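Local coordinates for uncharacterized conserved protein (Idiomarina loihiensis, PDB 2QSD) that is of unknown function, folds mainly into antiparallel beta sheets with two short helices, and assembles with a second copy of itself, at residues A[10-15]-A[103-108]; A[87-92]-A[118-123]; A[30-35]-A[42-47]. One frame throughout, in Å; residues are numbered along the deposited sequence.

Contact 1 of 3, residues A[10-15]-A[103-108]; sequences LFLVYV and HDFTVV
Leu12 reaches from strand 9-17 toward Phe105 and Val107 on strand 105-110, and its two methyl groups do the touching. Start at CB: it heads for the other strand but is still too far back to meet it, and CG simply carries the fork. CD1 then comes to CZ of Phe105, 4.0 Å away. CD2 stands at 4.0 Å from CE2 of that same Phe105 ring, so the fork lies alongside the CE2–CZ bond, one methyl to each carbon. The approach is oblique, and the leucine and phenylalanine side chains slide past each other in opposite directions. CD2 has a second neighbour, Val107 CG2 at 4.1 Å, and there the two residues meet tip to tip.

This is sheet-on-sheet packing. No backbone bond joins the strands, and at Leu12 and Val107 their CA atoms are 10.1 Å apart, so the interval is filled by side chains. Strand 9-17 lies between strands 26-34 and 56-62 in one antiparallel sheet, whereas strand 105-110 is an outer strand of another. Alternation along the latter turns Phe105 and Val107 inward, with Thr106 between them facing the opposite side, where its OG1 bonds to Gln123 OE1.

Phe105 carries CG between its backbone N and carbonyl carbon (chi1 66°), which sends the ring across the interval to the leucine. Phe88, Tyr102 and Ile29 pack round that ring as well. On Val107 it is CG2, the methyl anti to the carbonyl carbon, that faces Leu12, while Leu86 and Phe88 of the adjacent strand touch the same valine. Tyr14, two residues on from Leu12, also points to this side, and its ring lies nearly parallel to that of His27.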
ATOM      1  N   LEU A  10     -16.759   9.414 -14.584  1.00 41.27           N
ATOM      2  CA  LEU A  10     -15.517   8.698 -14.341  1.00 37.23           C
ATOM      3  C   LEU A  10     -15.024   9.013 -12.930  1.00 39.14           C
ATOM      4  O   LEU A  10     -14.777  10.175 -12.586  1.00 42.52           O
ATOM      5  CB  LEU A  10     -14.446   9.072 -15.377  1.00 35.10           C
ATOM      6  CG  LEU A  10     -13.071   8.410 -15.205  1.00 40.82           C
ATOM      7  CD1 LEU A  10     -13.137   6.899 -15.430  1.00 50.28           C
ATOM      8  CD2 LEU A  10     -12.036   9.035 -16.124  1.00 34.44           C
ATOM      9  N   PHE A  11     -14.894   7.972 -12.120  1.00 33.42           N
ATOM     10  CA  PHE A  11     -14.384   8.106 -10.771  1.00 34.37           C
ATOM     11  C   PHE A  11     -13.022   7.448 -10.640  1.00 39.83           C
ATOM     12  O   PHE A  11     -12.785   6.358 -11.174  1.00 39.68           O
ATOM     13  CB  PHE A  11     -15.323   7.446  -9.772  1.00 37.68           C
ATOM     14  CG  PHE A  11     -16.681   8.083  -9.675  1.00 37.61           C
ATOM     15  CD1 PHE A  11     -17.778   7.498 -10.302  1.00 33.93           C
ATOM     16  CD2 PHE A  11     -16.875   9.234  -8.911  1.00 38.18           C
ATOM     17  CE1 PHE A  11     -19.050   8.053 -10.184  1.00 39.04           C
ATOM     18  CE2 PHE A  11     -18.140   9.804  -8.791  1.00 38.02           C
ATOM     19  CZ  PHE A  11     -19.230   9.211  -9.429  1.00 42.75           C
ATOM     20  N   LEU A  12     -12.131   8.120  -9.927  1.00 36.37           N
ATOM     21  CA  LEU A  12     -10.889   7.515  -9.486  1.00 36.27           C
ATOM     22  C   LEU A  12     -11.036   7.242  -7.992  1.00 41.44           C
ATOM     23  O   LEU A  12     -11.223   8.165  -7.208  1.00 38.32           O
ATOM     24  CB  LEU A  12      -9.707   8.418  -9.869  1.00 33.72           C
ATOM     25  CG  LEU A  12      -8.451   8.922  -9.135  1.00 48.59           C
ATOM     26  CD1 LEU A  12      -7.933   8.103  -7.978  1.00 51.06           C
ATOM     27  CD2 LEU A  12      -7.344   9.129 -10.162  1.00 42.59           C
ATOM     28  N   VAL A  13     -10.986   5.966  -7.614  1.00 44.01           N
ATOM     29  CA  VAL A  13     -11.247   5.549  -6.236  1.00 37.03           C
ATOM     30  C   VAL A  13     -10.017   4.917  -5.588  1.00 43.17           C
ATOM     31  O   VAL A  13      -9.278   4.164  -6.221  1.00 48.81           O
ATOM     32  CB  VAL A  13     -12.467   4.581  -6.124  1.00 40.03           C
ATOM     33  CG1 VAL A  13     -13.736   5.239  -6.613  1.00 45.19           C
ATOM     34  CG2 VAL A  13     -12.248   3.315  -6.904  1.00 47.70           C
ATOM     35  N   TYR A  14      -9.800   5.244  -4.323  1.00 42.34           N
ATOM     36  CA  TYR A  14      -8.692   4.697  -3.559  1.00 41.80           C
ATOM     37  C   TYR A  14      -9.306   3.722  -2.571  1.00 42.20           C
ATOM     38  O   TYR A  14     -10.072   4.109  -1.690  1.00 40.30           O
ATOM     39  CB  TYR A  14      -7.971   5.833  -2.844  1.00 44.40           C
ATOM     40  CG  TYR A  14      -6.716   5.476  -2.080  1.00 46.52           C
ATOM     41  CD1 TYR A  14      -5.575   5.008  -2.738  1.00 48.23           C
ATOM     42  CD2 TYR A  14      -6.647   5.669  -0.698  1.00 56.08           C
ATOM     43  CE1 TYR A  14      -4.408   4.702  -2.038  1.00 48.69           C
ATOM     44  CE2 TYR A  14      -5.482   5.369   0.019  1.00 51.86           C
ATOM     45  CZ  TYR A  14      -4.370   4.886  -0.659  1.00 50.52           C
ATOM     46  OH  TYR A  14      -3.226   4.589   0.040  1.00 49.19           O
ATOM     47  N   VAL A  15      -9.009   2.443  -2.755  1.00 37.28           N
ATOM     48  CA  VAL A  15      -9.642   1.410  -1.949  1.00 34.95           C
ATOM     49  C   VAL A  15      -8.612   0.662  -1.127  1.00 39.75           C
ATOM     50  O   VAL A  15      -7.425   0.665  -1.453  1.00 47.58           O
ATOM     51  CB  VAL A  15     -10.473   0.437  -2.808  1.00 37.32           C
ATOM     52  CG1 VAL A  15     -11.652   1.160  -3.411  1.00 32.89           C
ATOM     53  CG2 VAL A  15      -9.624  -0.185  -3.914  1.00 35.46           C
ATOM     54  N   HIS A 103      -0.404  12.456  -3.866  1.00106.87           N
ATOM     55  CA  HIS A 103       0.962  12.925  -4.100  1.00108.65           C
ATOM     56  C   HIS A 103       1.813  11.881  -4.827  1.00103.12           C
ATOM     57  O   HIS A 103       2.697  12.231  -5.615  1.00 99.72           O
ATOM     58  CB  HIS A 103       1.611  13.329  -2.769  1.00117.11           C
ATOM     59  CG  HIS A 103       2.885  14.109  -2.915  1.00130.93           C
ATOM     60  ND1 HIS A 103       4.019  13.823  -2.185  1.00134.79           N
ATOM     61  CD2 HIS A 103       3.201  15.168  -3.699  1.00137.89           C
ATOM     62  CE1 HIS A 103       4.978  14.670  -2.512  1.00136.19           C
ATOM     63  NE2 HIS A 103       4.509  15.495  -3.430  1.00138.69           N
ATOM     64  N   ASP A 104       1.527  10.605  -4.572  1.00 95.22           N
ATOM     65  CA  ASP A 104       2.297   9.492  -5.140  1.00 93.69           C
ATOM     66  C   ASP A 104       1.972   9.149  -6.604  1.00 89.72           C
ATOM     67  O   ASP A 104       2.589   8.247  -7.181  1.00 90.57           O
ATOM     68  CB  ASP A 104       2.177   8.238  -4.251  1.00 98.35           C
ATOM     69  CG  ASP A 104       0.734   7.782  -4.054  1.00110.38           C
ATOM     70  OD1 ASP A 104      -0.085   8.567  -3.526  1.00120.94           O
ATOM     71  OD2 ASP A 104       0.422   6.624  -4.410  1.00110.26           O
ATOM     72  N   PHE A 105       1.007   9.854  -7.197  1.00 82.48           N
ATOM     73  CA  PHE A 105       0.628   9.633  -8.596  1.00 73.48           C
ATOM     74  C   PHE A 105       0.037  10.878  -9.245  1.00 70.60           C
ATOM     75  O   PHE A 105      -0.243  11.870  -8.567  1.00 70.93           O
ATOM     76  CB  PHE A 105      -0.357   8.456  -8.728  1.00 75.42           C
ATOM     77  CG  PHE A 105      -1.699   8.700  -8.092  1.00 76.52           C
ATOM     78  CD1 PHE A 105      -1.966   8.221  -6.816  1.00 80.62           C
ATOM     79  CD2 PHE A 105      -2.700   9.394  -8.772  1.00 75.66           C
ATOM     80  CE1 PHE A 105      -3.200   8.437  -6.226  1.00 76.21           C
ATOM     81  CE2 PHE A 105      -3.930   9.616  -8.190  1.00 78.78           C
ATOM     82  CZ  PHE A 105      -4.184   9.130  -6.919  1.00 74.82           C
ATOM     83  N   THR A 106      -0.170  10.799 -10.560  1.00 66.24           N
ATOM     84  CA  THR A 106      -0.903  11.821 -11.309  1.00 59.33           C
ATOM     85  C   THR A 106      -1.633  11.240 -12.526  1.00 54.30           C
ATOM     86  O   THR A 106      -1.414  10.088 -12.909  1.00 52.58           O
ATOM     87  CB  THR A 106       0.011  12.998 -11.750  1.00 60.26           C
ATOM     88  OG1 THR A 106      -0.798  14.081 -12.228  1.00 60.31           O
ATOM     89  CG2 THR A 106       0.968  12.570 -12.846  1.00 55.11           C
ATOM     90  N   VAL A 107      -2.517  12.049 -13.106  1.00 52.15           N
ATOM     91  CA  VAL A 107      -3.148  11.745 -14.382  1.00 46.95           C
ATOM     92  C   VAL A 107      -2.787  12.866 -15.350  1.00 49.25           C
ATOM     93  O   VAL A 107      -2.877  14.044 -15.002  1.00 56.03           O
ATOM     94  CB  VAL A 107      -4.687  11.599 -14.253  1.00 53.33           C
ATOM     95  CG1 VAL A 107      -5.323  11.289 -15.606  1.00 56.59           C
ATOM     96  CG2 VAL A 107      -5.051  10.496 -13.249  1.00 43.37           C
ATOM     97  N   VAL A 108      -2.338  12.496 -16.548  1.00 47.86           N
ATOM     98  CA  VAL A 108      -1.956  13.462 -17.586  1.00 45.93           C
ATOM     99  C   VAL A 108      -2.560  13.093 -18.940  1.00 50.09           C
ATOM    100  O   VAL A 108      -3.019  11.965 -19.142  1.00 51.40           O
ATOM    101  CB  VAL A 108      -0.404  13.591 -17.762  1.00 47.22           C
ATOM    102  CG1 VAL A 108       0.264  14.196 -16.524  1.00 45.53           C
ATOM    103  CG2 VAL A 108       0.236  12.250 -18.153  1.00 40.90           C
TER

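Contact 2 of 3, residues A[87-92]-A[118-123]; sequences YFVNFG and QLARAQ
The carbonyl oxygen of Ala120 receives the edge of the Phe91 ring, with CZ 3.3 Å from that O. It belongs to helix 113-122, which follows strand 105-110 in the chain and packs on one face of the three-stranded antiparallel sheet 105-110, 85-90, 145-148; the contact joins that helix to the end of the middle strand and the residues just after it. The oxygen lies near the ring plane and almost straight ahead of CZ, about 11° off the line from CG through CZ. It is therefore the C-H at the far end of the ring that meets the oxygen, a weakly polar contact at most. CZ approaches the carbonyl from the side, the C–O–CZ angle being about 105°. The Phe91 ring gets there with CG beside the backbone N and anti to the carbonyl carbon (chi1 -70°), even though its CB does not itself aim at the helix.

Val89 does, and supplies the apolar half. The methyl of Ala120 sits over the valine fork, 3.8 Å from CG1 of Val89 and 4.0 Å from CG2 of Val89, so neither branch is clearly preferred. The small alanine side chain is consistent with the close approach of helix and strand: the CA atoms of Val89 and Ala120 are 6.9 Å apart. Thr106, on the adjacent strand, also touches Ala120. Between Val89 and Phe91, Asn90 turns from the helix and gives its OD1 to the backbone N of Glu25 of the second subunit.

Ala120 CB also approaches the phenyl ring, its distance to Phe91 CZ being 4.1 Å.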
ATOM      1  N   TYR A  87      -3.638   9.256 -19.433  1.00 43.91           N
ATOM      2  CA  TYR A  87      -2.648   8.371 -18.855  1.00 47.03           C
ATOM      3  C   TYR A  87      -2.541   8.569 -17.355  1.00 51.64           C
ATOM      4  O   TYR A  87      -2.450   9.696 -16.866  1.00 49.17           O
ATOM      5  CB  TYR A  87      -1.276   8.569 -19.499  1.00 56.28           C
ATOM      6  CG  TYR A  87      -1.141   7.986 -20.889  1.00 67.97           C
ATOM      7  CD1 TYR A  87      -1.329   8.782 -22.020  1.00 67.36           C
ATOM      8  CD2 TYR A  87      -0.811   6.640 -21.077  1.00 69.76           C
ATOM      9  CE1 TYR A  87      -1.204   8.256 -23.305  1.00 68.86           C
ATOM     10  CE2 TYR A  87      -0.682   6.104 -22.361  1.00 73.63           C
ATOM     11  CZ  TYR A  87      -0.878   6.920 -23.469  1.00 71.26           C
ATOM     12  OH  TYR A  87      -0.755   6.405 -24.741  1.00 70.78           O
ATOM     13  N   PHE A  88      -2.553   7.447 -16.643  1.00 54.47           N
ATOM     14  CA  PHE A  88      -2.364   7.401 -15.203  1.00 54.08           C
ATOM     15  C   PHE A  88      -0.928   6.971 -14.917  1.00 56.58           C
ATOM     16  O   PHE A  88      -0.498   5.915 -15.375  1.00 57.77           O
ATOM     17  CB  PHE A  88      -3.352   6.396 -14.614  1.00 55.20           C
ATOM     18  CG  PHE A  88      -3.127   6.094 -13.166  1.00 57.86           C
ATOM     19  CD1 PHE A  88      -3.421   7.044 -12.191  1.00 52.98           C
ATOM     20  CD2 PHE A  88      -2.637   4.849 -12.773  1.00 50.23           C
ATOM     21  CE1 PHE A  88      -3.230   6.767 -10.852  1.00 56.58           C
ATOM     22  CE2 PHE A  88      -2.439   4.562 -11.433  1.00 51.55           C
ATOM     23  CZ  PHE A  88      -2.737   5.527 -10.469  1.00 63.57           C
ATOM     24  N   VAL A  89      -0.192   7.785 -14.163  1.00 51.91           N
ATOM     25  CA  VAL A  89       1.226   7.529 -13.914  1.00 57.97           C
ATOM     26  C   VAL A  89       1.515   7.309 -12.429  1.00 62.83           C
ATOM     27  O   VAL A  89       1.327   8.210 -11.605  1.00 56.88           O
ATOM     28  CB  VAL A  89       2.136   8.669 -14.466  1.00 61.36           C
ATOM     29  CG1 VAL A  89       3.600   8.418 -14.118  1.00 59.01           C
ATOM     30  CG2 VAL A  89       1.979   8.812 -15.977  1.00 61.38           C
ATOM     31  N   ASN A  90       1.982   6.103 -12.111  1.00 71.88           N
ATOM     32  CA  ASN A  90       2.348   5.712 -10.751  1.00 77.74           C
ATOM     33  C   ASN A  90       3.841   5.927 -10.497  1.00 76.25           C
ATOM     34  O   ASN A  90       4.677   5.343 -11.190  1.00 78.00           O
ATOM     35  CB  ASN A  90       1.960   4.243 -10.519  1.00 80.61           C
ATOM     36  CG  ASN A  90       2.376   3.723  -9.146  1.00 96.14           C
ATOM     37  OD1 ASN A  90       2.952   2.640  -9.036  1.00 96.65           O
ATOM     38  ND2 ASN A  90       2.081   4.491  -8.095  1.00 99.67           N
ATOM     39  N   PHE A  91       4.162   6.768  -9.512  1.00 77.76           N
ATOM     40  CA  PHE A  91       5.556   7.051  -9.138  1.00 83.98           C
ATOM     41  C   PHE A  91       6.131   5.980  -8.208  1.00 88.05           C
ATOM     42  O   PHE A  91       5.435   5.468  -7.327  1.00 86.81           O
ATOM     43  CB  PHE A  91       5.689   8.424  -8.460  1.00 85.06           C
ATOM     44  CG  PHE A  91       5.488   9.601  -9.385  1.00 82.64           C
ATOM     45  CD1 PHE A  91       6.407   9.885 -10.393  1.00 84.77           C
ATOM     46  CD2 PHE A  91       4.397  10.451  -9.219  1.00 84.35           C
ATOM     47  CE1 PHE A  91       6.225  10.982 -11.240  1.00 83.56           C
ATOM     48  CE2 PHE A  91       4.206  11.552 -10.056  1.00 76.32           C
ATOM     49  CZ  PHE A  91       5.121  11.817 -11.068  1.00 80.58           C
ATOM     50  N   GLY A  92       7.410   5.666  -8.404  1.00 95.06           N
ATOM     51  CA  GLY A  92       8.110   4.675  -7.586  1.00100.99           C
ATOM     52  C   GLY A  92       8.759   5.278  -6.355  1.00103.12           C
ATOM     53  O   GLY A  92       9.719   6.045  -6.456  1.00102.92           O
ATOM     54  N   GLN A 118       7.189  11.556 -19.223  1.00 88.52           N
ATOM     55  CA  GLN A 118       7.945  12.811 -19.257  1.00 93.70           C
ATOM     56  C   GLN A 118       7.182  13.986 -18.647  1.00 88.56           C
ATOM     57  O   GLN A 118       7.737  14.728 -17.836  1.00 84.29           O
ATOM     58  CB  GLN A 118       8.368  13.150 -20.693  1.00 98.87           C
ATOM     59  CG  GLN A 118       9.556  12.340 -21.209  1.00107.24           C
ATOM     60  CD  GLN A 118      10.013  12.769 -22.597  1.00104.64           C
ATOM     61  OE1 GLN A 118       9.962  13.949 -22.950  1.00110.40           O
ATOM     62  NE2 GLN A 118      10.476  11.807 -23.387  1.00108.91           N
ATOM     63  N   LEU A 119       5.913  14.136 -19.032  1.00 89.47           N
ATOM     64  CA  LEU A 119       5.050  15.215 -18.534  1.00 86.69           C
ATOM     65  C   LEU A 119       4.745  15.080 -17.049  1.00 83.73           C
ATOM     66  O   LEU A 119       4.606  16.081 -16.346  1.00 79.29           O
ATOM     67  CB  LEU A 119       3.735  15.267 -19.317  1.00 86.88           C
ATOM     68  CG  LEU A 119       3.756  15.773 -20.759  1.00 90.46           C
ATOM     69  CD1 LEU A 119       2.539  15.250 -21.504  1.00 89.35           C
ATOM     70  CD2 LEU A 119       3.829  17.298 -20.819  1.00 97.32           C
ATOM     71  N   ALA A 120       4.639  13.836 -16.586  1.00 88.20           N
ATOM     72  CA  ALA A 120       4.377  13.542 -15.181  1.00 95.33           C
ATOM     73  C   ALA A 120       5.560  13.911 -14.283  1.00 98.75           C
ATOM     74  O   ALA A 120       5.368  14.411 -13.172  1.00 97.52           O
ATOM     75  CB  ALA A 120       4.014  12.079 -15.014  1.00 92.50           C
ATOM     76  N   ARG A 121       6.773  13.666 -14.782  1.00105.52           N
ATOM     77  CA  ARG A 121       8.013  13.995 -14.075  1.00111.72           C
ATOM     78  C   ARG A 121       8.174  15.502 -13.882  1.00113.11           C
ATOM     79  O   ARG A 121       8.580  15.959 -12.809  1.00113.07           O
ATOM     80  CB  ARG A 121       9.225  13.442 -14.839  1.00115.69           C
ATOM     81  CG  ARG A 121       9.474  11.944 -14.668  1.00122.93           C
ATOM     82  CD  ARG A 121      10.337  11.390 -15.803  1.00128.52           C
ATOM     83  NE  ARG A 121      10.591   9.954 -15.661  1.00135.15           N
ATOM     84  CZ  ARG A 121      10.986   9.149 -16.647  1.00134.70           C
ATOM     85  NH1 ARG A 121      11.173   9.620 -17.875  1.00132.92           N
ATOM     86  NH2 ARG A 121      11.189   7.860 -16.405  1.00132.53           N
ATOM     87  N   ALA A 122       7.821  16.259 -14.919  1.00117.15           N
ATOM     88  CA  ALA A 122       8.065  17.699 -14.980  1.00122.52           C
ATOM     89  C   ALA A 122       7.163  18.553 -14.088  1.00126.76           C
ATOM     90  O   ALA A 122       7.499  19.702 -13.790  1.00129.81           O
ATOM     91  CB  ALA A 122       7.986  18.182 -16.426  1.00122.52           C
ATOM     92  N   GLN A 123       6.030  18.003 -13.659  1.00131.33           N
ATOM     93  CA  GLN A 123       5.079  18.777 -12.854  1.00135.56           C
ATOM     94  C   GLN A 123       5.269  18.677 -11.334  1.00140.47           C
ATOM     95  O   GLN A 123       4.453  19.202 -10.571  1.00139.63           O
ATOM     96  CB  GLN A 123       3.623  18.501 -13.273  1.00136.61           C
ATOM     97  CG  GLN A 123       3.210  17.039 -13.326  1.00134.08           C
ATOM     98  CD  GLN A 123       1.747  16.861 -13.701  1.00130.16           C
ATOM     99  OE1 GLN A 123       0.971  16.275 -12.945  1.00124.45           O
ATOM    100  NE2 GLN A 123       1.362  17.374 -14.867  1.00119.96           N
TER

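Contact 3 of 3, residues A[30-35]-A[42-47]; sequences RFVVGP and PAIRKG
This is a strand-to-helix packing contact, made where strand 26-34 is followed, after a short link, by helix 41-47, which runs back along it. The axes of strand segment 30-34 and helix segment 42-47 run nearly antiparallel, at 154°, and approach to 8.6 Å. Val32 fills the middle: its CG1, the methyl anti to the carbonyl carbon, lies 3.8 Å from Ala43 CB and 4.0 Å from Ile44 CG1. The valine and isoleucine side chains cross at about a right angle, and Ile44 also reaches Val15 on the neighbouring strand.

At the other end, Arg30 folds over Gly47. Bends at chi2 and chi3 (-54° and -61°) lay its guanidinium beneath the Gly47 oxygen, which stands over the centre of one face, 3.2 Å from Arg30 CZ. No hydrogen bond results, because the oxygen lies above the guanidinium plane, and even NE, the closest nitrogen, is poorly angled for it. NH1 instead forms a salt bridge with Asp28 and a hydrogen bond with Gly21 O of the second subunit. The carbonyl over the flat cation is therefore probably held by electrostatic attraction, while the directional bonding of Arg30 NH1 serves the strand and the subunit interface.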
ATOM      1  N   ARG A  30      -8.416   2.401  -8.354  1.00 39.99           N
ATOM      2  CA  ARG A  30      -9.247   1.890  -9.446  1.00 38.27           C
ATOM      3  C   ARG A  30      -9.922   3.030 -10.218  1.00 41.21           C
ATOM      4  O   ARG A  30     -10.257   4.074  -9.645  1.00 39.05           O
ATOM      5  CB  ARG A  30     -10.322   0.920  -8.933  1.00 32.89           C
ATOM      6  CG  ARG A  30      -9.850  -0.211  -8.016  1.00 41.67           C
ATOM      7  CD  ARG A  30      -8.721  -1.047  -8.620  1.00 45.31           C
ATOM      8  NE  ARG A  30      -9.100  -1.708  -9.865  1.00 44.79           N
ATOM      9  CZ  ARG A  30      -8.249  -2.353 -10.660  1.00 47.46           C
ATOM     10  NH1 ARG A  30      -6.960  -2.439 -10.348  1.00 40.41           N
ATOM     11  NH2 ARG A  30      -8.688  -2.912 -11.777  1.00 38.41           N
ATOM     12  N   PHE A  31     -10.117   2.817 -11.516  1.00 37.52           N
ATOM     13  CA  PHE A  31     -10.935   3.695 -12.334  1.00 36.48           C
ATOM     14  C   PHE A  31     -12.248   2.991 -12.609  1.00 39.60           C
ATOM     15  O   PHE A  31     -12.252   1.838 -13.033  1.00 44.30           O
ATOM     16  CB  PHE A  31     -10.224   4.048 -13.640  1.00 40.83           C
ATOM     17  CG  PHE A  31      -9.053   4.968 -13.456  1.00 47.13           C
ATOM     18  CD1 PHE A  31      -7.773   4.455 -13.231  1.00 39.32           C
ATOM     19  CD2 PHE A  31      -9.231   6.353 -13.491  1.00 45.64           C
ATOM     20  CE1 PHE A  31      -6.686   5.310 -13.045  1.00 44.77           C
ATOM     21  CE2 PHE A  31      -8.150   7.218 -13.312  1.00 47.08           C
ATOM     22  CZ  PHE A  31      -6.876   6.697 -13.091  1.00 50.42           C
ATOM     23  N   VAL A  32     -13.359   3.676 -12.342  1.00 37.20           N
ATOM     24  CA  VAL A  32     -14.696   3.094 -12.495  1.00 38.13           C
ATOM     25  C   VAL A  32     -15.671   4.104 -13.104  1.00 42.73           C
ATOM     26  O   VAL A  32     -15.493   5.315 -12.948  1.00 39.27           O
ATOM     27  CB  VAL A  32     -15.277   2.565 -11.153  1.00 35.81           C
ATOM     28  CG1 VAL A  32     -14.614   1.253 -10.745  1.00 36.78           C
ATOM     29  CG2 VAL A  32     -15.156   3.611 -10.035  1.00 35.04           C
ATOM     30  N   VAL A  33     -16.693   3.598 -13.798  1.00 38.85           N
ATOM     31  CA  VAL A  33     -17.680   4.441 -14.467  1.00 34.47           C
ATOM     32  C   VAL A  33     -19.108   4.102 -14.036  1.00 38.56           C
ATOM     33  O   VAL A  33     -19.522   2.950 -14.099  1.00 48.54           O
ATOM     34  CB  VAL A  33     -17.545   4.356 -16.013  1.00 37.87           C
ATOM     35  CG1 VAL A  33     -18.715   5.038 -16.717  1.00 37.33           C
ATOM     36  CG2 VAL A  33     -16.258   4.997 -16.466  1.00 35.37           C
ATOM     37  N   GLY A  34     -19.846   5.117 -13.593  1.00 41.48           N
ATOM     38  CA  GLY A  34     -21.254   4.971 -13.237  1.00 44.01           C
ATOM     39  C   GLY A  34     -21.966   6.309 -13.076  1.00 46.87           C
ATOM     40  O   GLY A  34     -21.316   7.356 -13.015  1.00 47.50           O
ATOM     41  N   PRO A  35     -23.311   6.285 -13.012  1.00 50.16           N
ATOM     42  CA  PRO A  35     -24.129   7.487 -12.748  1.00 54.09           C
ATOM     43  C   PRO A  35     -23.942   8.020 -11.329  1.00 56.10           C
ATOM     44  O   PRO A  35     -24.050   9.225 -11.091  1.00 55.50           O
ATOM     45  CB  PRO A  35     -25.572   6.988 -12.919  1.00 54.49           C
ATOM     46  CG  PRO A  35     -25.463   5.635 -13.584  1.00 54.85           C
ATOM     47  CD  PRO A  35     -24.138   5.078 -13.208  1.00 46.75           C
ATOM     48  N   PRO A  42     -20.077  -2.838  -7.686  1.00 52.49           N
ATOM     49  CA  PRO A  42     -19.704  -4.099  -8.351  1.00 50.69           C
ATOM     50  C   PRO A  42     -18.370  -4.056  -9.089  1.00 48.87           C
ATOM     51  O   PRO A  42     -17.600  -5.018  -9.018  1.00 53.23           O
ATOM     52  CB  PRO A  42     -20.846  -4.314  -9.354  1.00 45.84           C
ATOM     53  CG  PRO A  42     -22.009  -3.659  -8.719  1.00 50.95           C
ATOM     54  CD  PRO A  42     -21.432  -2.415  -8.101  1.00 52.42           C
ATOM     55  N   ALA A  43     -18.103  -2.947  -9.774  1.00 43.41           N
ATOM     56  CA  ALA A  43     -16.879  -2.786 -10.542  1.00 40.73           C
ATOM     57  C   ALA A  43     -15.665  -2.587  -9.643  1.00 42.09           C
ATOM     58  O   ALA A  43     -14.551  -2.950 -10.016  1.00 51.36           O
ATOM     59  CB  ALA A  43     -17.012  -1.634 -11.526  1.00 37.81           C
ATOM     60  N   ILE A  44     -15.882  -2.006  -8.465  1.00 41.62           N
ATOM     61  CA  ILE A  44     -14.814  -1.857  -7.481  1.00 42.30           C
ATOM     62  C   ILE A  44     -14.459  -3.221  -6.907  1.00 42.51           C
ATOM     63  O   ILE A  44     -13.284  -3.607  -6.893  1.00 44.63           O
ATOM     64  CB  ILE A  44     -15.199  -0.887  -6.351  1.00 40.88           C
ATOM     65  CG1 ILE A  44     -15.352   0.523  -6.911  1.00 35.11           C
ATOM     66  CG2 ILE A  44     -14.135  -0.891  -5.247  1.00 33.33           C
ATOM     67  CD1 ILE A  44     -15.930   1.503  -5.926  1.00 42.22           C
ATOM     68  N   ARG A  45     -15.486  -3.948  -6.469  1.00 40.23           N
ATOM     69  CA  ARG A  45     -15.324  -5.310  -5.951  1.00 46.51           C
ATOM     70  C   ARG A  45     -14.626  -6.256  -6.922  1.00 44.89           C
ATOM     71  O   ARG A  45     -13.743  -7.007  -6.512  1.00 51.95           O
ATOM     72  CB  ARG A  45     -16.662  -5.899  -5.509  1.00 39.27           C
ATOM     73  CG  ARG A  45     -17.150  -5.345  -4.184  1.00 49.36           C
ATOM     74  CD  ARG A  45     -18.042  -6.347  -3.472  1.00 57.97           C
ATOM     75  NE  ARG A  45     -18.255  -6.011  -2.063  1.00 64.71           N
ATOM     76  CZ  ARG A  45     -17.407  -6.300  -1.076  1.00 62.83           C
ATOM     77  NH1 ARG A  45     -17.702  -5.950   0.170  1.00 56.22           N
ATOM     78  NH2 ARG A  45     -16.260  -6.928  -1.326  1.00 63.74           N
ATOM     79  N   LYS A  46     -14.990  -6.193  -8.202  1.00 42.20           N
ATOM     80  CA  LYS A  46     -14.381  -7.076  -9.198  1.00 50.05           C
ATOM     81  C   LYS A  46     -13.005  -6.606  -9.680  1.00 50.04           C
ATOM     82  O   LYS A  46     -12.248  -7.388 -10.253  1.00 58.49           O
ATOM     83  CB  LYS A  46     -15.338  -7.358 -10.369  1.00 55.25           C
ATOM     84  CG  LYS A  46     -15.391  -6.302 -11.460  1.00 73.61           C
ATOM     85  CD  LYS A  46     -15.896  -6.892 -12.782  1.00 96.65           C
ATOM     86  CE  LYS A  46     -17.365  -7.321 -12.719  1.00103.01           C
ATOM     87  NZ  LYS A  46     -17.841  -7.887 -14.019  1.00104.70           N
ATOM     88  N   GLY A  47     -12.684  -5.337  -9.444  1.00 48.31           N
ATOM     89  CA  GLY A  47     -11.366  -4.801  -9.788  1.00 42.23           C
ATOM     90  C   GLY A  47     -10.344  -4.955  -8.669  1.00 46.87           C
ATOM     91  O   GLY A  47      -9.135  -4.915  -8.919  1.00 44.93           O
TER

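Contact 1 is the core of the three: wholly buried, purely apolar and close to the chain's centre, where two sheets face each other. Contacts 2 and 3 lie farther out, on opposite sides of that centre, and each lays a helix on one of those sheets. Strand 105-110 of contact 1 bonds to strand 85-90 of contact 2 through Thr106 O and Val89 N, 2.9 Å apart; strand 9-17 is likewise paired with strand 26-34 of contact 3. Both helix contacts combine a small apolar patch with a backbone carbonyl, met by a phenyl edge in contact 2 and a guanidinium face in contact 3. Phe88 of contact 2 and Phe31 of contact 3 also meet, edge to face.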